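Local coordinates for protein malonate decarboxylase subunit alpha (Acinetobacter baumannii ATCC 17978, PDB 6MPR) that probably serves as the acyl-carrier-protein transferase subunit of malonate decarboxylase, exchanging acetyl for malonyl on the carrier protein, at residues A[431-436]-A[474-479]; A[272-277]-A[363-368]. One frame throughout, in Å; residues are numbered along the deposited sequence. Where two conformers were deposited one is given.

How the contacts relate
Both contacts build on the mixed sheet formed by the later part of the chain, and their centres lie about 9 Å apart. In contact 1 the neighbouring parallel strands 429-433 and 474-477 are joined edge to edge, chiefly by backbone hydrogen bonds. Contact 2 packs helix 272-287 across strand 363-366 and rests on thin apolar touches. Strands 363-366 and 429-433 are neighbours in this sheet, probably joined by bonds from Val-431 N to Phe-364 O and from Met-433 N to Gly-366 O. Each contact is largely buried, but contact 1 runs out to partly exposed glutamates beyond its strand ends, whereas contact 2 has its exposed end at Ala-367.

Contact 1: residues A[431-436]-A[474-479]; sequences VQMVET and HLLTEE
Met-433 and Leu-476 lie side by side on one face of the sheet and point the same way, with Met-433 CG 3.7 Å from Leu-476 CD2 in the given one of two leucine conformers. The extended methionine chain, with CG anti to the backbone N (chi1 173°), runs alongside that methyl, with CG, SD and CE all in touch with it. Val-431 and His-474 lie on this face too, CG1 and CG2 of the valine both reaching His-474 CB, while helix 244-261 packs on Val-431 through Ile-257 and on Met-433 through Met-249. On the other face Leu-475 CD1 comes within 3.5 Å of Gln-432 O. Beneath the side chains the parallel backbones interlock: Gln-432 N donates to His-474 O, Leu-476 N to Gln-432 O over 2.8 Å in a nearly straight bond (177° at the hydrogen), and Val-434 N to Leu-476 O.

Beyond the strands the contact passes from apolar packing to polar grip. Glu-435, Glu-478 and Glu-479 are partly exposed here, and Glu-479 touches the opposite segment only lightly. Glu-478 bends at chi2 (-85°), which turns its CD back toward Thr-436, and the two side chains cross at about a right angle. Its carboxylate then takes two bonds from that one residue: OE1 accepts from Thr-436 N over 2.9 Å and OE2 from Thr-436 OG1 over a short 2.5 Å, each through its syn lone pair. Nearby, Thr-477 OG1 accepts from Glu-479 N in an ST turn and is also bonded to Val-500 O.

With both oxygens engaged by neutral donors, the Glu-478 carboxylate is probably stabilised as an anion, although Glu-435 OE1, 5.5 Å from Glu-478 OE1, could oppose this modestly.

Contact 2: residues A[272-277]-A[363-368]; sequences FNTAAI and LFIGAT
Ile-277 and Ile-365 reach toward each other tip to tip, their CD1 methyls 4.1 Å apart. Ile-365 projects from the strand with CG1 anti to the backbone N (chi1 179°), and its nearly extended chain carries CD1 out to the helix. Ile-277 answers from the helix with a likewise extended chain, so the two isoleucines meet only at their ends.

One turn back along the helix, Thr-274 is set differently. Its side chain and that of Ile-365 slide past each other in opposite directions, so that Thr-274 CG2 comes alongside the other branch of the isoleucine, 4.2 Å from Ile-365 CG2, and lies at a similar distance from Ile-365 O. With CG2 facing the strand, Thr-274 OG1 is engaged elsewhere, hydrogen-bonded to Gly-269 O in the connection that leads into the helix. Ile-365 thus touches two helix residues with two different methyls, one end-on and one in passing.

At the start of the helix an amide takes over: Asn-273 ND2 lies 4.0 Å from Ala-367 CB in the given one of two conformers, a contact without hydrogen bonding. At Gly-366, between Ile-365 and Ala-367, a CB would point away from the helix and run into the Phe-364 ring. Val-431 and Met-433 of the adjacent strand flank Ile-365, and helix 244-261 packs against Ile-277 through Ala-250 and Ala-253.

Segment 272-277 crosses segment 363-366 at 126° with the axes 9.0 Å apart at closest approach. Strand 265-268, helix 272-287 and strand 297-299 make a beta-alpha-beta crossover, and the helix here packs on the strand adjoining 265-268 on its other side. The parallel part of the sheet runs 317-319, 297-299, 265-268, 363-366, 429-433, 474-477, a 3-2-1-4-5-6 order consistent with a Rossmann-like fold.

Contact 1: residues A[431-436]-A[474-479]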
ATOM      1  N   VAL A 431      -9.264 -11.496  12.252  1.00 10.61           N
ATOM      2  CA  VAL A 431     -10.277 -12.382  12.816  1.00  9.99           C
ATOM      3  C   VAL A 431     -10.900 -13.199  11.694  1.00 13.48           C
ATOM      4  O   VAL A 431     -11.413 -12.636  10.718  1.00  9.60           O
ATOM      5  CB  VAL A 431     -11.366 -11.590  13.560  1.00 11.38           C
ATOM      6  CG1 VAL A 431     -12.349 -12.558  14.253  1.00 11.47           C
ATOM      7  CG2 VAL A 431     -10.736 -10.602  14.536  1.00 11.57           C
ATOM      8  N   GLN A 432     -10.892 -14.515  11.850  1.00 10.31           N
ATOM      9  CA  GLN A 432     -11.703 -15.399  11.013  1.00 12.96           C
ATOM     10  C   GLN A 432     -12.988 -15.728  11.766  1.00 17.57           C
ATOM     11  O   GLN A 432     -12.957 -16.444  12.776  1.00 14.99           O
ATOM     12  CB  GLN A 432     -10.953 -16.679  10.651  1.00 19.74           C
ATOM     13  CG  GLN A 432     -10.041 -16.533   9.465  1.00 25.64           C
ATOM     14  CD  GLN A 432     -10.798 -16.480   8.143  1.00 40.99           C
ATOM     15  OE1 GLN A 432     -10.200 -16.310   7.086  1.00 49.38           O
ATOM     16  NE2 GLN A 432     -12.116 -16.616   8.198  1.00 45.29           N
ATOM     17  N   MET A 433     -14.113 -15.214  11.266  1.00 12.85           N
ATOM     18  CA  MET A 433     -15.423 -15.350  11.904  1.00 11.34           C
ATOM     19  C   MET A 433     -16.262 -16.235  10.993  1.00 18.23           C
ATOM     20  O   MET A 433     -16.742 -15.786   9.947  1.00 16.37           O
ATOM     21  CB  MET A 433     -16.070 -13.980  12.115  1.00 12.58           C
ATOM     22  CG  MET A 433     -17.489 -14.021  12.621  1.00 14.82           C
ATOM     23  SD  MET A 433     -18.087 -12.315  12.780  1.00 23.67           S
ATOM     24  CE  MET A 433     -19.489 -12.566  13.818  1.00 24.53           C
ATOM     25  N   VAL A 434     -16.439 -17.494  11.392  1.00 13.48           N
ATOM     26  CA  VAL A 434     -16.917 -18.534  10.494  0.53 16.84           C
ATOM     27  C   VAL A 434     -17.766 -19.524  11.297  1.00 17.84           C
ATOM     28  O   VAL A 434     -17.408 -19.874  12.427  1.00 14.88           O
ATOM     29  CB  VAL A 434     -15.663 -19.152   9.818  0.53 16.39           C
ATOM     30  CG1 VAL A 434     -15.295 -20.493  10.389  0.53 17.24           C
ATOM     31  CG2 VAL A 434     -15.766 -19.107   8.277  0.53 21.32           C
ATOM     32  N   GLU A 435     -18.891 -19.963  10.731  1.00 17.07           N
ATOM     33  CA  GLU A 435     -19.628 -21.047  11.362  1.00 18.81           C
ATOM     34  C   GLU A 435     -18.922 -22.374  11.079  1.00 18.98           C
ATOM     35  O   GLU A 435     -18.146 -22.505  10.126  1.00 16.60           O
ATOM     36  CB  GLU A 435     -21.083 -21.107  10.882  1.00 22.95           C
ATOM     37  CG  GLU A 435     -21.885 -19.831  11.119  1.00 21.39           C
ATOM     38  CD  GLU A 435     -23.201 -19.804  10.360  1.00 33.66           C
ATOM     39  OE1 GLU A 435     -24.038 -20.709  10.575  1.00 35.09           O
ATOM     40  OE2 GLU A 435     -23.384 -18.881   9.536  1.00 38.00           O
ATOM     41  N   THR A 436     -19.173 -23.358  11.940  1.00 18.69           N
ATOM     42  CA  THR A 436     -18.419 -24.605  11.824  1.00 22.61           C
ATOM     43  C   THR A 436     -18.810 -25.399  10.583  1.00 15.65           C
ATOM     44  O   THR A 436     -17.990 -26.159  10.055  1.00 18.27           O
ATOM     45  CB  THR A 436     -18.578 -25.443  13.096  1.00 17.03           C
ATOM     46  OG1 THR A 436     -19.965 -25.731  13.345  1.00 17.43           O
ATOM     47  CG2 THR A 436     -17.982 -24.673  14.271  1.00 16.27           C
ATOM     48  N   HIS A 474      -7.454 -14.197  15.948  1.00 11.94           N
ATOM     49  CA  HIS A 474      -8.699 -14.616  16.592  1.00 14.91           C
ATOM     50  C   HIS A 474      -9.482 -15.525  15.657  1.00 16.39           C
ATOM     51  O   HIS A 474      -9.741 -15.143  14.511  1.00 12.94           O
ATOM     52  CB  HIS A 474      -9.587 -13.413  16.940  1.00 11.82           C
ATOM     53  CG  HIS A 474      -8.987 -12.471  17.941  1.00 13.17           C
ATOM     54  ND1 HIS A 474      -7.969 -11.594  17.625  1.00 13.98           N
ATOM     55  CD2 HIS A 474      -9.266 -12.270  19.253  1.00 15.29           C
ATOM     56  CE1 HIS A 474      -7.663 -10.875  18.692  1.00 12.35           C
ATOM     57  NE2 HIS A 474      -8.430 -11.273  19.697  1.00 12.61           N
ATOM     58  N   LEU A 475      -9.915 -16.688  16.155  1.00 13.40           N
ATOM     59  CA  LEU A 475     -10.867 -17.558  15.461  1.00 16.41           C
ATOM     60  C   LEU A 475     -12.200 -17.509  16.196  1.00 14.25           C
ATOM     61  O   LEU A 475     -12.268 -17.879  17.370  1.00 13.42           O
ATOM     62  CB  LEU A 475     -10.360 -19.001  15.395  1.00 15.23           C
ATOM     63  CG  LEU A 475     -11.277 -20.019  14.711  1.00 12.88           C
ATOM     64  CD1 LEU A 475     -11.551 -19.627  13.245  1.00 15.23           C
ATOM     65  CD2 LEU A 475     -10.655 -21.393  14.775  1.00 13.53           C
ATOM     66  N   LEU A 476     -13.259 -17.087  15.504  1.00 12.07           N
ATOM     67  CA  LEU A 476     -14.577 -16.900  16.104  0.55 12.57           C
ATOM     68  C   LEU A 476     -15.591 -17.763  15.365  1.00 12.45           C
ATOM     69  O   LEU A 476     -15.802 -17.575  14.160  1.00 12.79           O
ATOM     70  CB  LEU A 476     -14.977 -15.426  16.043  0.55 14.66           C
ATOM     71  CG  LEU A 476     -16.440 -15.089  16.283  0.55 15.12           C
ATOM     72  CD1 LEU A 476     -16.867 -15.599  17.646  0.55 12.65           C
ATOM     73  CD2 LEU A 476     -16.637 -13.582  16.162  0.55 12.03           C
ATOM     74  N   THR A 477     -16.217 -18.703  16.081  1.00 12.84           N
ATOM     75  CA  THR A 477     -17.275 -19.548  15.530  1.00 15.27           C
ATOM     76  C   THR A 477     -18.524 -19.406  16.388  1.00 15.11           C
ATOM     77  O   THR A 477     -18.532 -18.689  17.396  1.00 17.57           O
ATOM     78  CB  THR A 477     -16.869 -21.031  15.471  1.00 15.79           C
ATOM     79  OG1 THR A 477     -16.921 -21.588  16.793  1.00 14.04           O
ATOM     80  CG2 THR A 477     -15.474 -21.206  14.897  1.00 15.31           C
ATOM     81  N   GLU A 478     -19.582 -20.132  16.012  1.00 14.99           N
ATOM     82  CA  GLU A 478     -20.769 -20.146  16.856  1.00 17.39           C
ATOM     83  C   GLU A 478     -20.513 -20.853  18.184  1.00 21.36           C
ATOM     84  O   GLU A 478     -21.342 -20.753  19.095  1.00 18.47           O
ATOM     85  CB  GLU A 478     -21.952 -20.772  16.097  1.00 16.60           C
ATOM     86  CG  GLU A 478     -21.997 -22.301  16.047  1.00 19.72           C
ATOM     87  CD  GLU A 478     -21.181 -22.906  14.919  1.00 20.19           C
ATOM     88  OE1 GLU A 478     -20.345 -22.194  14.314  1.00 22.07           O
ATOM     89  OE2 GLU A 478     -21.375 -24.117  14.640  1.00 20.96           O
ATOM     90  N   GLU A 479     -19.364 -21.514  18.328  1.00 15.25           N
ATOM     91  CA  GLU A 479     -18.966 -22.147  19.578  1.00 15.20           C
ATOM     92  C   GLU A 479     -18.211 -21.222  20.524  1.00 22.02           C
ATOM     93  O   GLU A 479     -18.236 -21.446  21.735  1.00 19.06           O
ATOM     94  CB  GLU A 479     -18.101 -23.374  19.275  1.00 19.51           C
ATOM     95  CG  GLU A 479     -18.851 -24.469  18.556  1.00 24.28           C
ATOM     96  CD  GLU A 479     -19.701 -25.271  19.511  1.00 40.08           C
ATOM     97  OE1 GLU A 479     -19.151 -26.207  20.139  1.00 46.34           O
ATOM     98  OE2 GLU A 479     -20.903 -24.950  19.652  1.00 40.67           O
TER

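Contact 2: residues A[272-277]-A[363-368]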
ATOM      1  N   PHE A 272     -23.365 -11.960   6.388  1.00 15.66           N
ATOM      2  CA  PHE A 272     -24.396 -11.847   7.416  1.00 16.61           C
ATOM      3  C   PHE A 272     -23.778 -11.796   8.805  1.00 20.11           C
ATOM      4  O   PHE A 272     -24.339 -11.166   9.705  1.00 15.31           O
ATOM      5  CB  PHE A 272     -25.393 -13.005   7.319  1.00 19.76           C
ATOM      6  CG  PHE A 272     -26.249 -12.971   6.073  1.00 18.54           C
ATOM      7  CD1 PHE A 272     -27.084 -11.889   5.820  1.00 17.83           C
ATOM      8  CD2 PHE A 272     -26.221 -14.016   5.166  1.00 25.55           C
ATOM      9  CE1 PHE A 272     -27.877 -11.851   4.691  1.00 18.46           C
ATOM     10  CE2 PHE A 272     -27.011 -13.987   4.029  1.00 25.36           C
ATOM     11  CZ  PHE A 272     -27.830 -12.896   3.787  1.00 21.67           C
ATOM     12  N   ASN A 273     -22.626 -12.450   8.990  1.00 19.24           N
ATOM     13  CA  ASN A 273     -21.937 -12.398  10.275  0.53 17.35           C
ATOM     14  C   ASN A 273     -21.549 -10.966  10.631  1.00 14.16           C
ATOM     15  O   ASN A 273     -21.773 -10.510  11.758  1.00 16.25           O
ATOM     16  CB  ASN A 273     -20.707 -13.307  10.243  0.53 19.82           C
ATOM     17  CG  ASN A 273     -19.797 -13.025   9.058  0.53 21.40           C
ATOM     18  OD1 ASN A 273     -20.249 -12.618   7.981  0.53 21.36           O
ATOM     19  ND2 ASN A 273     -18.501 -13.243   9.251  0.53 24.19           N
ATOM     20  N   THR A 274     -20.970 -10.239   9.680  1.00 13.72           N
ATOM     21  CA  THR A 274     -20.531  -8.883  10.006  1.00 12.03           C
ATOM     22  C   THR A 274     -21.669  -7.877   9.902  1.00 13.06           C
ATOM     23  O   THR A 274     -21.630  -6.839  10.568  1.00 11.50           O
ATOM     24  CB  THR A 274     -19.350  -8.474   9.116  1.00 16.89           C
ATOM     25  OG1 THR A 274     -19.672  -8.683   7.730  1.00 13.33           O
ATOM     26  CG2 THR A 274     -18.096  -9.276   9.481  1.00 15.71           C
ATOM     27  N   ALA A 275     -22.690  -8.159   9.081  1.00 12.06           N
ATOM     28  CA  ALA A 275     -23.867  -7.293   9.057  1.00 11.28           C
ATOM     29  C   ALA A 275     -24.557  -7.284  10.416  1.00 11.98           C
ATOM     30  O   ALA A 275     -25.007  -6.232  10.893  1.00 17.87           O
ATOM     31  CB  ALA A 275     -24.836  -7.747   7.969  1.00 14.74           C
ATOM     32  N   ALA A 276     -24.642  -8.455  11.054  1.00 12.14           N
ATOM     33  CA  ALA A 276     -25.199  -8.538  12.403  1.00 15.26           C
ATOM     34  C   ALA A 276     -24.407  -7.681  13.384  1.00 14.05           C
ATOM     35  O   ALA A 276     -24.996  -7.022  14.250  1.00 13.81           O
ATOM     36  CB  ALA A 276     -25.251 -10.002  12.874  1.00 13.21           C
ATOM     37  N   ILE A 277     -23.074  -7.669  13.271  1.00 11.97           N
ATOM     38  CA  ILE A 277     -22.265  -6.801  14.135  1.00 11.78           C
ATOM     39  C   ILE A 277     -22.676  -5.346  13.954  1.00 13.03           C
ATOM     40  O   ILE A 277     -22.974  -4.632  14.925  1.00 11.84           O
ATOM     41  CB  ILE A 277     -20.761  -6.983  13.833  1.00 12.20           C
ATOM     42  CG1 ILE A 277     -20.258  -8.336  14.330  1.00 13.50           C
ATOM     43  CG2 ILE A 277     -19.948  -5.860  14.465  1.00 13.20           C
ATOM     44  CD1 ILE A 277     -18.813  -8.603  13.945  1.00 15.43           C
ATOM     45  N   LEU A 363      -8.045  -3.679  12.873  1.00  9.50           N
ATOM     46  CA  LEU A 363      -8.651  -4.999  12.804  1.00 10.23           C
ATOM     47  C   LEU A 363      -9.248  -5.257  11.424  1.00 12.26           C
ATOM     48  O   LEU A 363      -9.804  -4.349  10.790  1.00  8.74           O
ATOM     49  CB  LEU A 363      -9.733  -5.153  13.888  1.00 12.23           C
ATOM     50  CG  LEU A 363     -10.551  -6.463  13.937  1.00  9.34           C
ATOM     51  CD1 LEU A 363     -10.812  -6.847  15.387  1.00 10.53           C
ATOM     52  CD2 LEU A 363     -11.863  -6.318  13.179  1.00  9.28           C
ATOM     53  N   PHE A 364      -9.109  -6.501  10.970  1.00 12.06           N
ATOM     54  CA  PHE A 364      -9.914  -7.070   9.907  1.00  8.28           C
ATOM     55  C   PHE A 364     -10.694  -8.255  10.464  1.00 10.52           C
ATOM     56  O   PHE A 364     -10.188  -9.009  11.302  1.00 10.80           O
ATOM     57  CB  PHE A 364      -9.040  -7.539   8.716  1.00  8.03           C
ATOM     58  CG  PHE A 364      -9.777  -8.403   7.733  1.00 13.28           C
ATOM     59  CD1 PHE A 364     -10.737  -7.860   6.898  1.00 11.77           C
ATOM     60  CD2 PHE A 364      -9.504  -9.759   7.641  1.00 12.61           C
ATOM     61  CE1 PHE A 364     -11.411  -8.640   5.991  1.00 13.57           C
ATOM     62  CE2 PHE A 364     -10.191 -10.554   6.752  1.00 17.77           C
ATOM     63  CZ  PHE A 364     -11.137  -9.995   5.913  1.00 17.16           C
ATOM     64  N   ILE A 365     -11.934  -8.412  10.011  1.00 10.76           N
ATOM     65  CA  ILE A 365     -12.752  -9.570  10.364  1.00  9.13           C
ATOM     66  C   ILE A 365     -13.521  -9.999   9.121  1.00  9.09           C
ATOM     67  O   ILE A 365     -14.121  -9.168   8.437  1.00 11.02           O
ATOM     68  CB  ILE A 365     -13.697  -9.256  11.553  1.00  9.55           C
ATOM     69  CG1 ILE A 365     -14.576 -10.462  11.917  1.00 11.89           C
ATOM     70  CG2 ILE A 365     -14.550  -8.021  11.253  1.00 11.85           C
ATOM     71  CD1 ILE A 365     -15.113 -10.374  13.353  1.00 11.85           C
ATOM     72  N   GLY A 366     -13.479 -11.285   8.806  1.00 13.26           N
ATOM     73  CA  GLY A 366     -14.215 -11.796   7.672  1.00 12.11           C
ATOM     74  C   GLY A 366     -14.337 -13.298   7.778  1.00 20.28           C
ATOM     75  O   GLY A 366     -13.969 -13.900   8.788  1.00 12.91           O
ATOM     76  N   ALA A 367     -14.849 -13.903   6.716  1.00 15.39           N
ATOM     77  CA  ALA A 367     -15.102 -15.333   6.742  1.00 14.01           C
ATOM     78  C   ALA A 367     -14.362 -16.019   5.605  1.00 17.20           C
ATOM     79  O   ALA A 367     -13.676 -15.395   4.798  1.00 18.59           O
ATOM     80  CB  ALA A 367     -16.594 -15.637   6.667  1.00 16.38           C
ATOM     81  N   THR A 368     -14.537 -17.332   5.541  1.00 23.89           N
ATOM     82  CA  THR A 368     -13.831 -18.169   4.584  1.00 22.20           C
ATOM     83  C   THR A 368     -14.616 -19.460   4.429  1.00 19.40           C
ATOM     84  O   THR A 368     -15.512 -19.753   5.226  1.00 26.35           O
ATOM     85  CB  THR A 368     -12.419 -18.447   5.065  1.00 29.93           C
ATOM     86  OG1 THR A 368     -11.747 -19.263   4.113  1.00 25.98           O
ATOM     87  CG2 THR A 368     -12.467 -19.184   6.371  1.00 31.23           C
TER